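Local coordinates for protein cellulase IBT99 (Metagenomes, PDB 6WBT) that probably hydrolyses 6-phospho-alpha-glucosides as an NAD- and manganese-dependent glycosidase of family 4, at residues A[89-94]-A[293-298]; A[145-150]-A[319-324]. All blocks are in the same frame, centred on the assembly; numbering follows the deposited sequence.

Contact 1: residues A[89-94]-A[293-298]. With G6P (6-O-phosphono-alpha-D-glucopyranose), chain F; NAD (nicotinamide-adenine-dinucleotide), chain G.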
loop_
_atom_site.group_PDB
_atom_site.type_symbol
_atom_site.label_atom_id
_atom_site.label_comp_id
_atom_site.label_asym_id
_atom_site.label_seq_id
_atom_site.Cartn_x
_atom_site.Cartn_y
_atom_site.Cartn_z
ATOM N N GLY A 89 28.772 25.981 -8.688
ATOM C CA GLY A 89 29.410 26.076 -9.979
ATOM C C GLY A 89 29.133 27.361 -10.727
ATOM O O GLY A 89 29.836 27.654 -11.703
ATOM N N GLY A 90 28.137 28.135 -10.303
ATOM C CA GLY A 90 27.814 29.391 -10.946
ATOM C C GLY A 90 27.264 29.202 -12.351
ATOM O O GLY A 90 27.008 28.091 -12.820
ATOM N N LEU A 91 27.077 30.337 -13.027
ATOM C CA LEU A 91 26.644 30.309 -14.418
ATOM C C LEU A 91 27.719 29.753 -15.342
ATOM O O LEU A 91 27.411 29.379 -16.478
ATOM C CB LEU A 91 26.238 31.711 -14.875
ATOM C CG LEU A 91 25.004 32.314 -14.202
ATOM C CD1 LEU A 91 24.737 33.712 -14.730
ATOM C CD2 LEU A 91 23.791 31.422 -14.411
ATOM N N LYS A 92 28.970 29.695 -14.877
ATOM C CA LYS A 92 30.039 29.111 -15.680
ATOM C C LYS A 92 29.802 27.624 -15.916
ATOM O O LYS A 92 29.975 27.131 -17.038
ATOM C CB LYS A 92 31.385 29.342 -14.991
ATOM C CG LYS A 92 32.389 28.215 -15.173
ATOM C CD LYS A 92 33.425 28.231 -14.061
ATOM C CE LYS A 92 34.250 26.955 -14.052
ATOM N NZ LYS A 92 35.167 26.901 -12.880
HETATM N N MSE A 93 29.406 26.897 -14.878
HETATM C CA MSE A 93 29.166 25.464 -15.000
HETATM C C MSE A 93 27.829 25.179 -15.672
HETATM O O MSE A 93 27.621 24.094 -16.216
HETATM C CB MSE A 93 29.218 24.790 -13.627
HETATM C CG MSE A 93 30.625 24.606 -13.087
HETATM SE SE MSE A 93 31.761 23.618 -14.326
HETATM C CE MSE A 93 30.634 22.048 -14.582
ATOM N N ARG A 94 26.923 26.158 -15.634
ATOM C CA ARG A 94 25.624 25.975 -16.272
ATOM C C ARG A 94 25.755 25.907 -17.788
ATOM O O ARG A 94 25.128 25.058 -18.432
ATOM C CB ARG A 94 24.672 27.101 -15.869
ATOM C CG ARG A 94 23.320 27.020 -16.554
ATOM C CD ARG A 94 22.384 28.123 -16.099
ATOM N NE ARG A 94 21.102 28.051 -16.793
ATOM C CZ ARG A 94 20.071 28.852 -16.548
ATOM N NH1 ARG A 94 20.165 29.794 -15.620
ATOM N NH2 ARG A 94 18.945 28.708 -17.232
ATOM N N GLY A 293 22.937 38.833 -20.218
ATOM C CA GLY A 293 21.720 39.561 -19.926
ATOM C C GLY A 293 21.544 39.907 -18.462
ATOM O O GLY A 293 21.884 41.016 -18.036
ATOM N N ARG A 294 21.014 38.965 -17.678
ATOM C CA ARG A 294 20.726 39.249 -16.276
ATOM C C ARG A 294 22.006 39.435 -15.470
ATOM O O ARG A 294 22.081 40.321 -14.610
ATOM C CB ARG A 294 19.865 38.136 -15.676
ATOM C CG ARG A 294 19.375 38.436 -14.266
ATOM C CD ARG A 294 18.388 37.392 -13.757
ATOM N NE ARG A 294 19.013 36.095 -13.514
ATOM C CZ ARG A 294 18.778 35.002 -14.235
ATOM N NH1 ARG A 294 17.922 35.044 -15.247
ATOM N NH2 ARG A 294 19.392 33.865 -13.938
ATOM N N GLU A 295 23.026 38.613 -15.732
ATOM C CA GLU A 295 24.287 38.753 -15.010
ATOM C C GLU A 295 25.066 39.975 -15.486
ATOM O O GLU A 295 25.733 40.643 -14.687
ATOM C CB GLU A 295 25.124 37.481 -15.164
ATOM C CG GLU A 295 26.578 37.628 -14.738
ATOM C CD GLU A 295 27.241 36.298 -14.442
ATOM O OE1 GLU A 295 26.905 35.685 -13.407
ATOM O OE2 GLU A 295 28.094 35.863 -15.243
ATOM N N LYS A 296 24.989 40.285 -16.781
ATOM C CA LYS A 296 25.688 41.457 -17.300
ATOM C C LYS A 296 25.105 42.746 -16.735
ATOM O O LYS A 296 25.852 43.660 -16.361
ATOM C CB LYS A 296 25.628 41.463 -18.828
ATOM C CG LYS A 296 25.997 42.794 -19.459
ATOM C CD LYS A 296 25.838 42.751 -20.970
ATOM C CE LYS A 296 25.980 44.135 -21.579
ATOM N NZ LYS A 296 25.836 44.106 -23.061
ATOM N N ARG A 297 23.778 42.839 -16.654
ATOM C CA ARG A 297 23.131 44.061 -16.196
ATOM C C ARG A 297 23.178 44.243 -14.685
ATOM O O ARG A 297 22.777 45.306 -14.197
ATOM C CB ARG A 297 21.673 44.097 -16.662
ATOM C CG ARG A 297 21.499 44.223 -18.166
ATOM C CD ARG A 297 20.042 44.464 -18.527
ATOM N NE ARG A 297 19.164 43.427 -17.993
ATOM C CZ ARG A 297 18.838 42.316 -18.645
ATOM N NH1 ARG A 297 19.316 42.095 -19.861
ATOM N NH2 ARG A 297 18.032 41.426 -18.081
ATOM N N ILE A 298 23.649 43.250 -13.930
ATOM C CA ILE A 298 23.692 43.377 -12.478
ATOM C C ILE A 298 25.113 43.716 -12.042
ATOM O O ILE A 298 25.322 44.316 -10.981
ATOM C CB ILE A 298 23.171 42.106 -11.782
ATOM C CG1 ILE A 298 22.839 42.408 -10.319
ATOM C CG2 ILE A 298 24.184 40.974 -11.875
ATOM C CD1 ILE A 298 21.802 41.493 -9.725
HETATM C C1 G6P F . 11.586 29.921 -13.312
HETATM C C2 G6P F . 12.011 28.495 -12.970
HETATM C C3 G6P F . 13.495 28.432 -12.629
HETATM C C4 G6P F . 14.320 29.111 -13.715
HETATM C C5 G6P F . 13.792 30.523 -13.938
HETATM C C6 G6P F . 14.597 31.293 -14.981
HETATM O O1 G6P F . 11.696 30.744 -12.146
HETATM O O2 G6P F . 11.247 28.023 -11.855
HETATM O O3 G6P F . 13.899 27.065 -12.498
HETATM O O4 G6P F . 15.695 29.162 -13.322
HETATM O O5 G6P F . 12.424 30.448 -14.341
HETATM O O6 G6P F . 15.738 30.546 -15.400
HETATM P P G6P F . 16.907 31.276 -16.230
HETATM O O1P G6P F . 17.309 30.263 -17.273
HETATM O O2P G6P F . 17.964 31.582 -15.196
HETATM O O3P G6P F . 16.230 32.504 -16.792
HETATM P PA NAD G . 24.124 33.235 -9.731
HETATM O O1A NAD G . 25.109 32.279 -10.315
HETATM O O2A NAD G . 23.986 34.577 -10.370
HETATM O O5B NAD G . 24.440 33.416 -8.167
HETATM C C5B NAD G . 24.499 32.242 -7.310
HETATM C C4B NAD G . 25.298 32.570 -6.071
HETATM O O4B NAD G . 25.414 31.387 -5.235
HETATM C C3B NAD G . 26.740 33.052 -6.305
HETATM O O3B NAD G . 26.979 34.228 -5.542
HETATM C C2B NAD G . 27.583 31.889 -5.771
HETATM O O2B NAD G . 28.884 32.256 -5.367
HETATM C C1B NAD G . 26.688 31.412 -4.637
HETATM N N9A NAD G . 27.013 30.081 -4.136
HETATM C C8A NAD G . 27.451 29.010 -4.873
HETATM N N7A NAD G . 27.674 27.938 -4.155
HETATM C C5A NAD G . 27.375 28.326 -2.857
HETATM C C6A NAD G . 27.417 27.635 -1.631
HETATM N N6A NAD G . 27.792 26.364 -1.511
HETATM N N1A NAD G . 27.058 28.316 -0.518
HETATM C C2A NAD G . 26.683 29.596 -0.645
HETATM N N3A NAD G . 26.605 30.344 -1.742
HETATM C C4A NAD G . 26.968 29.647 -2.831
HETATM O O3 NAD G . 22.681 32.537 -9.696
HETATM P PN NAD G . 21.212 33.069 -10.063
HETATM O O1N NAD G . 20.959 34.342 -9.326
HETATM O O2N NAD G . 21.052 33.061 -11.547
HETATM O O5D NAD G . 20.320 31.901 -9.427
HETATM C C5D NAD G . 20.528 31.577 -8.030
HETATM C C4D NAD G . 19.798 30.299 -7.702
HETATM O O4D NAD G . 18.374 30.551 -7.712
HETATM C C3D NAD G . 20.005 29.140 -8.688
HETATM O O3D NAD G . 20.228 27.934 -7.970
HETATM C C2D NAD G . 18.652 29.116 -9.408
HETATM O O2D NAD G . 18.358 27.902 -10.079
HETATM C C1D NAD G . 17.719 29.411 -8.241
HETATM N N1N NAD G . 16.353 29.804 -8.688
HETATM C C2N NAD G . 15.312 28.926 -8.545
HETATM C C3N NAD G . 14.039 29.262 -8.980
HETATM C C7N NAD G . 12.926 28.273 -8.741
HETATM O O7N NAD G . 12.029 28.162 -9.571
HETATM N N7N NAD G . 12.950 27.581 -7.610
HETATM C C4N NAD G . 13.838 30.494 -9.595
HETATM C C5N NAD G . 14.886 31.382 -9.700
HETATM C C6N NAD G . 16.133 31.020 -9.239
#
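R94 and R294 reach the phosphate of glucose 6-phosphate from separate segments and meet at one oxygen. R94 does so with a fully extended chain, CG anti to the backbone N (chi1 177°), which carries its guanidinium straight out from helix 90-103 until the phosphorus lies in the plane of the group, at its edge. R94 NH1 donates to O2P of the sugar phosphate at 2.9 Å, almost in line. R294 also starts with CG anti to the backbone N, but its chain bends at chi3 (69°) and turns the guanidinium between two anions. R294 NH2 gives one bond to the same O2P at 3.0 Å and another to O2N of the NAD diphosphate, also at 3.0 Å, an acceptor lying in the guanidinium plane. A weak bond from R294 NH1 to O3P of the sugar phosphate, at 3.4 Å, adds a second hold on that group, while NE is engaged by T15. The two guanidinium groups, with NH1 of R94 4.5 Å from NH2 of R294, are thus bridged by phosphate charge. The architecture is that of family 4 glycosidases: a Rossmann-type domain supplies helix 90-103, the C-terminal domain supplies R294, and cofactor and sugar lie between them. A leucine in place of R294 would probably leave O2N of the cofactor without this donor and take from the sugar phosphate the bonds that R294 gives to O2P and O3P. Alongside, L91 and E295 come from opposite directions, and CD1 of L91 lies against the glutamate chain, 3.8 Å from E295 CB and 3.6 Å from E295 CD. The glutamate, extended beyond CG, spends its charge elsewhere, OE1 forming a salt bridge with R45, and L91 also packs on V290 and I291 of helix 286-291.

Contact 2: residues A[145-150]-A[319-324]; sequences VNYSNP and GVHGKF. With NAD (nicotinamide-adenine-dinucleotide), chain G; G6P (6-O-phosphono-alpha-D-glucopyranose), chain F.
Y147 meets H321 just beyond the end of strand 143-146, in the loop that leaves the C-terminal end of an inner strand of a Rossmann-type sheet, where the nicotinamide of NAD binds. N146, the last strand residue, closes an Asx turn: its OD1 accepts from S148 N at 2.9 Å, the donor standing well above the carbonyl plane, and its ND2 is taken by N169. Y147 follows, with CG between the backbone N and the carbonyl carbon (chi1 54°), a torsion that turns the ring toward H321. The two rings cross obliquely, planes at 79°, with Y147 CE2 3.5 Å from H321 CE1, and the tyrosine hydroxyl bonds to Q85. The Y147 backbone O receives the nicotinamide amide through N7N at 3.0 Å in a nearly straight bond, which would fix the rotation of that amide. After S148, whose side chain packs on M127, N149 ND2 serves both ligands weakly, donating to O3 of glucose 6-phosphate and to O2D of NAD. A cis peptide then leads into P150, the N-cap of helix 151-161. From helix 321-334, H321, CG anti to its own N, brings its imidazole to the nicotinamide, where H321 NE2 lies 3.3 Å from NAD C5N.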
loop_
_atom_site.group_PDB
_atom_site.type_symbol
_atom_site.label_atom_id
_atom_site.label_comp_id
_atom_site.label_asym_id
_atom_site.label_seq_id
_atom_site.Cartn_x
_atom_site.Cartn_y
_atom_site.Cartn_z
ATOM N N VAL A 145 13.952 28.543 3.974
ATOM C CA VAL A 145 13.057 28.569 2.830
ATOM C C VAL A 145 13.900 28.415 1.570
ATOM O O VAL A 145 14.356 29.406 0.982
ATOM C CB VAL A 145 12.208 29.858 2.814
ATOM C CG1 VAL A 145 11.322 29.880 1.584
ATOM C CG2 VAL A 145 11.362 29.939 4.082
ATOM N N ASN A 146 14.130 27.168 1.165
ATOM C CA ASN A 146 15.013 26.877 0.045
ATOM C C ASN A 146 14.242 26.971 -1.264
ATOM O O ASN A 146 13.199 26.329 -1.427
ATOM C CB ASN A 146 15.632 25.494 0.214
ATOM C CG ASN A 146 16.464 25.077 -0.982
ATOM O OD1 ASN A 146 17.080 25.908 -1.651
ATOM N ND2 ASN A 146 16.482 23.780 -1.264
ATOM N N TYR A 147 14.751 27.776 -2.190
ATOM C CA TYR A 147 14.212 27.833 -3.541
ATOM C C TYR A 147 15.322 27.706 -4.574
ATOM O O TYR A 147 15.164 28.159 -5.710
ATOM C CB TYR A 147 13.408 29.118 -3.761
ATOM C CG TYR A 147 14.156 30.393 -3.446
ATOM C CD1 TYR A 147 14.182 30.905 -2.155
ATOM C CD2 TYR A 147 14.823 31.092 -4.442
ATOM C CE1 TYR A 147 14.860 32.071 -1.863
ATOM C CE2 TYR A 147 15.502 32.260 -4.161
ATOM C CZ TYR A 147 15.518 32.744 -2.870
ATOM O OH TYR A 147 16.195 33.907 -2.592
ATOM N N SER A 148 16.446 27.105 -4.195
ATOM C CA SER A 148 17.533 26.867 -5.129
ATOM C C SER A 148 17.276 25.593 -5.923
ATOM O O SER A 148 16.688 24.628 -5.426
ATOM C CB SER A 148 18.868 26.769 -4.390
ATOM O OG SER A 148 18.835 25.764 -3.392
ATOM N N ASN A 149 17.724 25.600 -7.167
ATOM C CA ASN A 149 17.485 24.519 -8.106
ATOM C C ASN A 149 18.684 23.584 -8.180
ATOM O O ASN A 149 19.811 23.970 -7.855
ATOM C CB ASN A 149 17.185 25.090 -9.496
ATOM C CG ASN A 149 15.723 25.450 -9.675
ATOM O OD1 ASN A 149 14.847 24.879 -9.024
ATOM N ND2 ASN A 149 15.450 26.393 -10.569
ATOM N N PRO A 150 18.477 22.321 -8.596
ATOM C CA PRO A 150 17.183 21.697 -8.908
ATOM C C PRO A 150 16.397 21.347 -7.650
ATOM O O PRO A 150 16.826 20.489 -6.881
ATOM C CB PRO A 150 17.575 20.428 -9.678
ATOM C CG PRO A 150 19.006 20.631 -10.076
ATOM C CD PRO A 150 19.597 21.447 -8.975
ATOM N N GLY A 319 8.965 40.233 -11.576
ATOM C CA GLY A 319 8.649 38.843 -11.331
ATOM C C GLY A 319 7.948 38.631 -9.997
ATOM O O GLY A 319 7.971 39.478 -9.100
ATOM N N VAL A 320 7.312 37.468 -9.871
ATOM C CA VAL A 320 6.633 37.083 -8.639
ATOM C C VAL A 320 7.612 36.274 -7.800
ATOM O O VAL A 320 7.227 35.600 -6.837
ATOM C CB VAL A 320 5.349 36.285 -8.929
ATOM C CG1 VAL A 320 4.359 36.428 -7.781
ATOM C CG2 VAL A 320 4.729 36.746 -10.238
ATOM N N HIS A 321 8.890 36.341 -8.171
ATOM C CA HIS A 321 9.916 35.574 -7.474
ATOM C C HIS A 321 10.036 36.014 -6.020
ATOM O O HIS A 321 9.899 35.204 -5.098
ATOM C CB HIS A 321 11.250 35.725 -8.203
ATOM C CG HIS A 321 12.310 34.793 -7.713
ATOM N ND1 HIS A 321 13.415 35.225 -7.010
ATOM C CD2 HIS A 321 12.433 33.448 -7.819
ATOM C CE1 HIS A 321 14.174 34.187 -6.711
ATOM N NE2 HIS A 321 13.598 33.097 -7.184
ATOM N N GLY A 322 10.285 37.305 -5.797
ATOM C CA GLY A 322 10.438 37.792 -4.438
ATOM C C GLY A 322 9.141 37.836 -3.658
ATOM O O GLY A 322 9.142 37.646 -2.438
ATOM N N LYS A 323 8.019 38.083 -4.339
ATOM C CA LYS A 323 6.739 38.172 -3.642
ATOM C C LYS A 323 6.328 36.827 -3.054
ATOM O O LYS A 323 5.746 36.772 -1.964
ATOM C CB LYS A 323 5.655 38.689 -4.588
ATOM C CG LYS A 323 5.782 40.159 -4.949
ATOM C CD LYS A 323 4.674 40.584 -5.900
ATOM C CE LYS A 323 4.719 42.077 -6.184
ATOM N NZ LYS A 323 3.667 42.484 -7.158
ATOM N N PHE A 324 6.621 35.733 -3.758
ATOM C CA PHE A 324 6.197 34.413 -3.303
ATOM C C PHE A 324 7.067 33.899 -2.160
ATOM O O PHE A 324 6.557 33.266 -1.227
ATOM C CB PHE A 324 6.211 33.433 -4.476
ATOM C CG PHE A 324 6.119 31.992 -4.067
ATOM C CD1 PHE A 324 5.012 31.522 -3.380
ATOM C CD2 PHE A 324 7.133 31.104 -4.383
ATOM C CE1 PHE A 324 4.926 30.195 -3.006
ATOM C CE2 PHE A 324 7.050 29.777 -4.015
ATOM C CZ PHE A 324 5.945 29.322 -3.324
HETATM P PA NAD G . 24.124 33.235 -9.731
HETATM O O1A NAD G . 25.109 32.279 -10.315
HETATM O O2A NAD G . 23.986 34.577 -10.370
HETATM O O5B NAD G . 24.440 33.416 -8.167
HETATM C C5B NAD G . 24.499 32.242 -7.310
HETATM C C4B NAD G . 25.298 32.570 -6.071
HETATM O O4B NAD G . 25.414 31.387 -5.235
HETATM C C3B NAD G . 26.740 33.052 -6.305
HETATM O O3B NAD G . 26.979 34.228 -5.542
HETATM C C2B NAD G . 27.583 31.889 -5.771
HETATM O O2B NAD G . 28.884 32.256 -5.367
HETATM C C1B NAD G . 26.688 31.412 -4.637
HETATM N N9A NAD G . 27.013 30.081 -4.136
HETATM C C8A NAD G . 27.451 29.010 -4.873
HETATM N N7A NAD G . 27.674 27.938 -4.155
HETATM C C5A NAD G . 27.375 28.326 -2.857
HETATM C C6A NAD G . 27.417 27.635 -1.631
HETATM N N6A NAD G . 27.792 26.364 -1.511
HETATM N N1A NAD G . 27.058 28.316 -0.518
HETATM C C2A NAD G . 26.683 29.596 -0.645
HETATM N N3A NAD G . 26.605 30.344 -1.742
HETATM C C4A NAD G . 26.968 29.647 -2.831
HETATM O O3 NAD G . 22.681 32.537 -9.696
HETATM P PN NAD G . 21.212 33.069 -10.063
HETATM O O1N NAD G . 20.959 34.342 -9.326
HETATM O O2N NAD G . 21.052 33.061 -11.547
HETATM O O5D NAD G . 20.320 31.901 -9.427
HETATM C C5D NAD G . 20.528 31.577 -8.030
HETATM C C4D NAD G . 19.798 30.299 -7.702
HETATM O O4D NAD G . 18.374 30.551 -7.712
HETATM C C3D NAD G . 20.005 29.140 -8.688
HETATM O O3D NAD G . 20.228 27.934 -7.970
HETATM C C2D NAD G . 18.652 29.116 -9.408
HETATM O O2D NAD G . 18.358 27.902 -10.079
HETATM C C1D NAD G . 17.719 29.411 -8.241
HETATM N N1N NAD G . 16.353 29.804 -8.688
HETATM C C2N NAD G . 15.312 28.926 -8.545
HETATM C C3N NAD G . 14.039 29.262 -8.980
HETATM C C7N NAD G . 12.926 28.273 -8.741
HETATM O O7N NAD G . 12.029 28.162 -9.571
HETATM N N7N NAD G . 12.950 27.581 -7.610
HETATM C C4N NAD G . 13.838 30.494 -9.595
HETATM C C5N NAD G . 14.886 31.382 -9.700
HETATM C C6N NAD G . 16.133 31.020 -9.239
HETATM C C1 G6P F . 11.586 29.921 -13.312
HETATM C C2 G6P F . 12.011 28.495 -12.970
HETATM C C3 G6P F . 13.495 28.432 -12.629
HETATM C C4 G6P F . 14.320 29.111 -13.715
HETATM C C5 G6P F . 13.792 30.523 -13.938
HETATM C C6 G6P F . 14.597 31.293 -14.981
HETATM O O1 G6P F . 11.696 30.744 -12.146
HETATM O O2 G6P F . 11.247 28.023 -11.855
HETATM O O3 G6P F . 13.899 27.065 -12.498
HETATM O O4 G6P F . 15.695 29.162 -13.322
HETATM O O5 G6P F . 12.424 30.448 -14.341
HETATM O O6 G6P F . 15.738 30.546 -15.400
HETATM P P G6P F . 16.907 31.276 -16.230
HETATM O O1P G6P F . 17.309 30.263 -17.273
HETATM O O2P G6P F . 17.964 31.582 -15.196
HETATM O O3P G6P F . 16.230 32.504 -16.792
#

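Overall arrangement
The four segments alternate along the chain: 89-94, 145-150, 293-298, 319-324, so each contact pairs the N-terminal Rossmann-type domain with the C-terminal domain. Strands 81-84 and 143-146, which precede the first segment of contact 1 and carry that of contact 2, are parallel neighbours in the central sheet; helices 296-306 and 321-334, which carry the second segments, follow one another in the chain. The two contact centres lie about 17 Å apart and their nearest atoms about 8 Å, without touching. What joins them is the ligands: contact 1 grips the diphosphate of the cofactor and the phosphate of the sugar, contact 2 the nicotinamide and, weakly, the sugar hydroxyl O3, so both domains jointly define the pocket.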